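Local coordinates for protein putative NADH-flavin reductase (Lactobacillus casei ATCC 334, PDB 3H2S) that binds NADPH in a Rossmann-type fold and is probably an oxidoreductase of the NADH-flavin reductase kind, at residues L53-T56 and E57-D61; Q129-Y132 and D133-Y137. All coordinates share one frame; numbering follows the deposited sequence.

Overall arrangement
Both contacts mark the start of a helix in a single NADPH-binding Rossmann domain. Interaction 1 comes first along the chain, where the loop after strand 46-49 turns into the short helix 57-60. Interaction 2 follows beyond strands 65-68 and 99-103, at the beginning of helix 132-145. Their centres lie 28 Å apart, the nearest atoms are about 12 Å from each other, and the two do not touch. Helix 80-91 is a shared neighbour, since side chains from both regions pack on it. The bound cofactor is about 9 Å from the L55 side chain and about 7 Å from G134, so both helix starts belong to the wider surroundings of the cofactor-binding region.

Interaction 1: L53-T56 and E57-D61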
loop_
_atom_site.group_PDB
_atom_site.type_symbol
_atom_site.label_atom_id
_atom_site.label_comp_id
_atom_site.label_asym_id
_atom_site.label_seq_id
_atom_site.Cartn_x
_atom_site.Cartn_y
_atom_site.Cartn_z
ATOM N N LEU A 53 -12.408 -0.370 -3.687
ATOM C CA LEU A 53 -11.401 0.692 -3.598
ATOM C C LEU A 53 -12.050 2.030 -3.245
ATOM O O LEU A 53 -11.380 3.054 -3.112
ATOM C CB LEU A 53 -10.621 0.813 -4.915
ATOM C CG LEU A 53 -9.208 0.235 -5.035
ATOM C CD1 LEU A 53 -8.780 -0.654 -3.901
ATOM C CD2 LEU A 53 -8.976 -0.417 -6.374
ATOM N N VAL A 54 -13.365 2.020 -3.099
ATOM C CA VAL A 54 -14.102 3.249 -2.818
ATOM C C VAL A 54 -14.807 3.173 -1.465
ATOM O O VAL A 54 -15.377 4.161 -1.001
ATOM C CB VAL A 54 -15.082 3.558 -3.970
ATOM C CG1 VAL A 54 -16.403 4.100 -3.471
ATOM C CG2 VAL A 54 -14.402 4.479 -4.981
ATOM N N LEU A 55 -14.627 2.051 -0.770
ATOM C CA LEU A 55 -15.051 1.937 0.621
ATOM C C LEU A 55 -14.450 3.036 1.501
ATOM O O LEU A 55 -13.304 3.443 1.302
ATOM C CB LEU A 55 -14.696 0.572 1.193
ATOM C CG LEU A 55 -15.460 -0.638 0.654
ATOM C CD1 LEU A 55 -14.784 -1.924 1.137
ATOM C CD2 LEU A 55 -16.925 -0.591 1.095
ATOM N N THR A 56 -15.264 3.574 2.409
ATOM C CA THR A 56 -14.833 4.674 3.280
ATOM C C THR A 56 -14.738 4.205 4.721
ATOM O O THR A 56 -15.252 3.144 5.072
ATOM C CB THR A 56 -15.839 5.843 3.235
ATOM O OG1 THR A 56 -17.101 5.391 3.738
ATOM C CG2 THR A 56 -16.011 6.339 1.805
ATOM N N GLU A 57 -14.165 5.044 5.577
ATOM C CA GLU A 57 -14.106 4.729 6.994
ATOM C C GLU A 57 -15.506 4.547 7.563
ATOM O O GLU A 57 -15.765 3.575 8.271
ATOM C CB GLU A 57 -13.357 5.815 7.765
ATOM C CG GLU A 57 -11.885 5.528 7.921
ATOM C CD GLU A 57 -11.240 6.386 8.997
ATOM O OE1 GLU A 57 -11.982 6.979 9.818
ATOM O OE2 GLU A 57 -9.993 6.469 9.013
ATOM N N ALA A 58 -16.432 5.413 7.149
ATOM C CA ALA A 58 -17.816 5.330 7.605
ATOM C C ALA A 58 -18.500 4.005 7.246
ATOM O O ALA A 58 -19.294 3.477 8.038
ATOM C CB ALA A 58 -18.629 6.517 7.086
ATOM N N ASP A 59 -18.229 3.491 6.046
ATOM C CA ASP A 59 -18.791 2.206 5.618
ATOM C C ASP A 59 -18.464 1.107 6.621
ATOM O O ASP A 59 -19.189 0.113 6.725
ATOM C CB ASP A 59 -18.264 1.804 4.228
ATOM C CG ASP A 59 -18.825 2.663 3.112
ATOM O OD1 ASP A 59 -19.958 3.171 3.262
ATOM O OD2 ASP A 59 -18.099 2.886 2.109
ATOM N N LEU A 60 -17.301 1.223 7.252
ATOM C CA LEU A 60 -16.757 0.143 8.063
ATOM C C LEU A 60 -16.881 0.386 9.567
ATOM O O LEU A 60 -16.436 -0.432 10.360
ATOM C CB LEU A 60 -15.292 -0.128 7.699
ATOM C CG LEU A 60 -15.016 -0.916 6.416
ATOM C CD1 LEU A 60 -13.596 -1.452 6.401
ATOM C CD2 LEU A 60 -16.019 -2.038 6.228
ATOM N N ASP A 61 -17.441 1.519 9.971
ATOM C CA ASP A 61 -17.367 1.883 11.385
ATOM C C ASP A 61 -18.305 1.082 12.286
ATOM O O ASP A 61 -18.023 0.894 13.473
ATOM C CB ASP A 61 -17.533 3.388 11.604
ATOM C CG ASP A 61 -16.727 3.892 12.798
ATOM O OD1 ASP A 61 -16.051 3.066 13.454
ATOM O OD2 ASP A 61 -16.763 5.112 13.078
#
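D59 lays its carboxylate against T56, crossing that side chain obliquely, and grips the backbone just before the helix. Its OD2 takes the N-H of T56 at 2.9 Å from T56 N, on a fairly straight line (160° at the hydrogen), though the donor comes from above the carboxylate plane, 39° out of it. T56 answers in the other direction: D59 N donates to T56 OG1 over 3.2 Å. The hydroxyl faces the helix because OG1 sits between the backbone N and the carbonyl carbon (chi1 63°), which leaves CG2 beside the backbone N. This reciprocal pair is a capping box, with T56 as N-cap of helix 57-60 and D59 three residues on. Threonine suits the first place because its short hydroxyl reaches forward to an amide N-H of the first turn; aspartate suits the second because its short side chain carries a carboxylate oxygen back to the N-H of T56. The same OD2 is also in a salt bridge with K50, so one oxygen serves the cap and a lysine, and the lysine would be expected to favour the charged form of the acid. The L55 side chain crosses that of D59 at about a right angle, bringing methyl CD2 to 3.8 Å from the carboxylate oxygen OD2 of D59. A leucine suits this buried place, where it packs on L6 of strand 2-6 and on L92, while L60 turns to A4 and L89. A58, exposed and small, brings its CB to 3.8 Å from T56 OG1.

Interaction 2: Q129-Y132 and D133-Y137; sequences QPWY and DGALY
With CG anti to the backbone N (chi1 -172°), the Y132 ring extends along the outside of the first helical turn to L136. The two side chains meet obliquely: ring atom CE2 of Y132 lies 4.1 Å from L136 CB, and the hydroxyl end reaches the branch methyl CD1. A tyrosine suits this partly exposed place because its long ring can reach alongside a leucine one turn on while its OH stays at the outer end. Cutting Y132 back to an alanine is likely to leave the L136 side chain without its aromatic neighbour and to open a gap beside A126 and A127, which the tyrosine side chain also touches. W131 takes a different rotamer, with CG between the backbone N and the carbonyl carbon (chi1 52°), and presents a ring edge to the small A135, whose CB lies near the indole plane, 4.0 Å from CE3. Q129 CB sits over one face of that indole, offset toward the rim, and the ring of W74 meets it with its plane steeply inclined.

Beneath the side chains, A135 N donates to W131 O, in the carbonyl plane, and L136 N to Y132 O over 2.8 Å, almost straight at 174°. Two waters serve the earlier amides: one bridges Q129 O to D133 N, lying 2.9 Å from D133 N, and the other joins P130 O to G134 N. D133 turns its OD2 to the N-H of G79. G134, with no side chain, lies close to H82, a residue of the NADPH site. The i to i+4 bonds and the water-bridged N-H groups are those of the first turn of an alpha-helix, here helix 132-145, which borders the Rossmann cofactor pocket.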
loop_
_atom_site.group_PDB
_atom_site.type_symbol
_atom_site.label_atom_id
_atom_site.label_comp_id
_atom_site.label_asym_id
_atom_site.label_seq_id
_atom_site.Cartn_x
_atom_site.Cartn_y
_atom_site.Cartn_z
ATOM N N GLN A 129 3.808 -17.209 -17.144
ATOM C CA GLN A 129 2.604 -17.980 -16.840
ATOM C C GLN A 129 1.495 -17.037 -16.368
ATOM O O GLN A 129 1.761 -16.057 -15.679
ATOM C CB GLN A 129 2.887 -19.020 -15.760
ATOM C CG GLN A 129 4.172 -19.800 -15.979
ATOM C CD GLN A 129 4.056 -20.787 -17.118
ATOM O OE1 GLN A 129 3.196 -20.650 -17.994
ATOM N NE2 GLN A 129 4.923 -21.794 -17.117
ATOM N N PRO A 130 0.241 -17.360 -16.704
ATOM C CA PRO A 130 -0.907 -16.493 -16.417
ATOM C C PRO A 130 -1.140 -16.279 -14.907
ATOM O O PRO A 130 -1.832 -15.335 -14.513
ATOM C CB PRO A 130 -2.086 -17.249 -17.051
ATOM C CG PRO A 130 -1.457 -18.181 -18.040
ATOM C CD PRO A 130 -0.150 -18.577 -17.431
ATOM N N TRP A 131 -0.618 -17.182 -14.081
ATOM C CA TRP A 131 -0.857 -17.142 -12.638
ATOM C C TRP A 131 0.148 -16.256 -11.918
ATOM O O TRP A 131 -0.035 -15.929 -10.744
ATOM C CB TRP A 131 -0.835 -18.545 -12.029
ATOM C CG TRP A 131 0.401 -19.335 -12.373
ATOM C CD1 TRP A 131 0.514 -20.296 -13.335
ATOM C CD2 TRP A 131 1.688 -19.241 -11.747
ATOM N NE1 TRP A 131 1.781 -20.834 -13.325
ATOM C CE2 TRP A 131 2.523 -20.199 -12.362
ATOM C CE3 TRP A 131 2.201 -18.484 -10.684
ATOM C CZ2 TRP A 131 3.849 -20.395 -11.973
ATOM C CZ3 TRP A 131 3.516 -18.679 -10.301
ATOM C CH2 TRP A 131 4.329 -19.619 -10.949
ATOM N N TYR A 132 1.245 -15.933 -12.596
ATOM C CA TYR A 132 2.360 -15.281 -11.932
ATOM C C TYR A 132 2.010 -13.881 -11.442
ATOM O O TYR A 132 2.373 -13.492 -10.345
ATOM C CB TYR A 132 3.582 -15.227 -12.854
ATOM C CG TYR A 132 4.809 -14.726 -12.145
ATOM C CD1 TYR A 132 5.490 -15.532 -11.234
ATOM C CD2 TYR A 132 5.216 -13.408 -12.286
ATOM C CE1 TYR A 132 6.592 -15.045 -10.536
ATOM C CE2 TYR A 132 6.290 -12.912 -11.586
ATOM C CZ TYR A 132 6.990 -13.737 -10.728
ATOM O OH TYR A 132 8.061 -13.222 -10.031
ATOM N N ASP A 133 1.413 -13.079 -12.311
ATOM C CA ASP A 133 1.051 -11.704 -11.955
ATOM C C ASP A 133 0.338 -11.637 -10.592
ATOM O O ASP A 133 0.743 -10.890 -9.692
ATOM C CB ASP A 133 0.185 -11.119 -13.082
ATOM C CG ASP A 133 -0.343 -9.728 -12.780
ATOM O OD1 ASP A 133 0.392 -8.872 -12.224
ATOM O OD2 ASP A 133 -1.457 -9.453 -13.253
ATOM N N GLY A 134 -0.719 -12.428 -10.430
ATOM C CA GLY A 134 -1.410 -12.488 -9.145
ATOM C C GLY A 134 -0.567 -13.005 -7.996
ATOM O O GLY A 134 -0.624 -12.446 -6.900
ATOM N N ALA A 135 0.217 -14.064 -8.237
ATOM C CA ALA A 135 1.095 -14.622 -7.202
ATOM C C ALA A 135 2.121 -13.585 -6.702
ATOM O O ALA A 135 2.347 -13.434 -5.495
ATOM C CB ALA A 135 1.811 -15.881 -7.730
ATOM N N LEU A 136 2.738 -12.861 -7.633
ATOM C CA LEU A 136 3.683 -11.805 -7.276
ATOM C C LEU A 136 3.017 -10.761 -6.379
ATOM O O LEU A 136 3.524 -10.409 -5.311
ATOM C CB LEU A 136 4.235 -11.149 -8.543
ATOM C CG LEU A 136 5.183 -9.964 -8.322
ATOM C CD1 LEU A 136 6.453 -10.421 -7.584
ATOM C CD2 LEU A 136 5.504 -9.301 -9.666
ATOM N N TYR A 137 1.874 -10.251 -6.806
ATOM C CA TYR A 137 1.249 -9.174 -6.044
ATOM C C TYR A 137 0.669 -9.612 -4.701
ATOM O O TYR A 137 0.631 -8.822 -3.760
ATOM C CB TYR A 137 0.226 -8.431 -6.892
ATOM C CG TYR A 137 0.868 -7.375 -7.748
ATOM C CD1 TYR A 137 0.998 -7.545 -9.133
ATOM C CD2 TYR A 137 1.285 -6.182 -7.189
ATOM C CE1 TYR A 137 1.550 -6.544 -9.928
ATOM C CE2 TYR A 137 1.814 -5.169 -7.972
ATOM C CZ TYR A 137 1.941 -5.351 -9.336
ATOM O OH TYR A 137 2.437 -4.319 -10.086
HETATM O O HOH W 1 1.090 -13.396 -15.170
HETATM O O HOH W 2 -2.228 -13.827 -12.308
#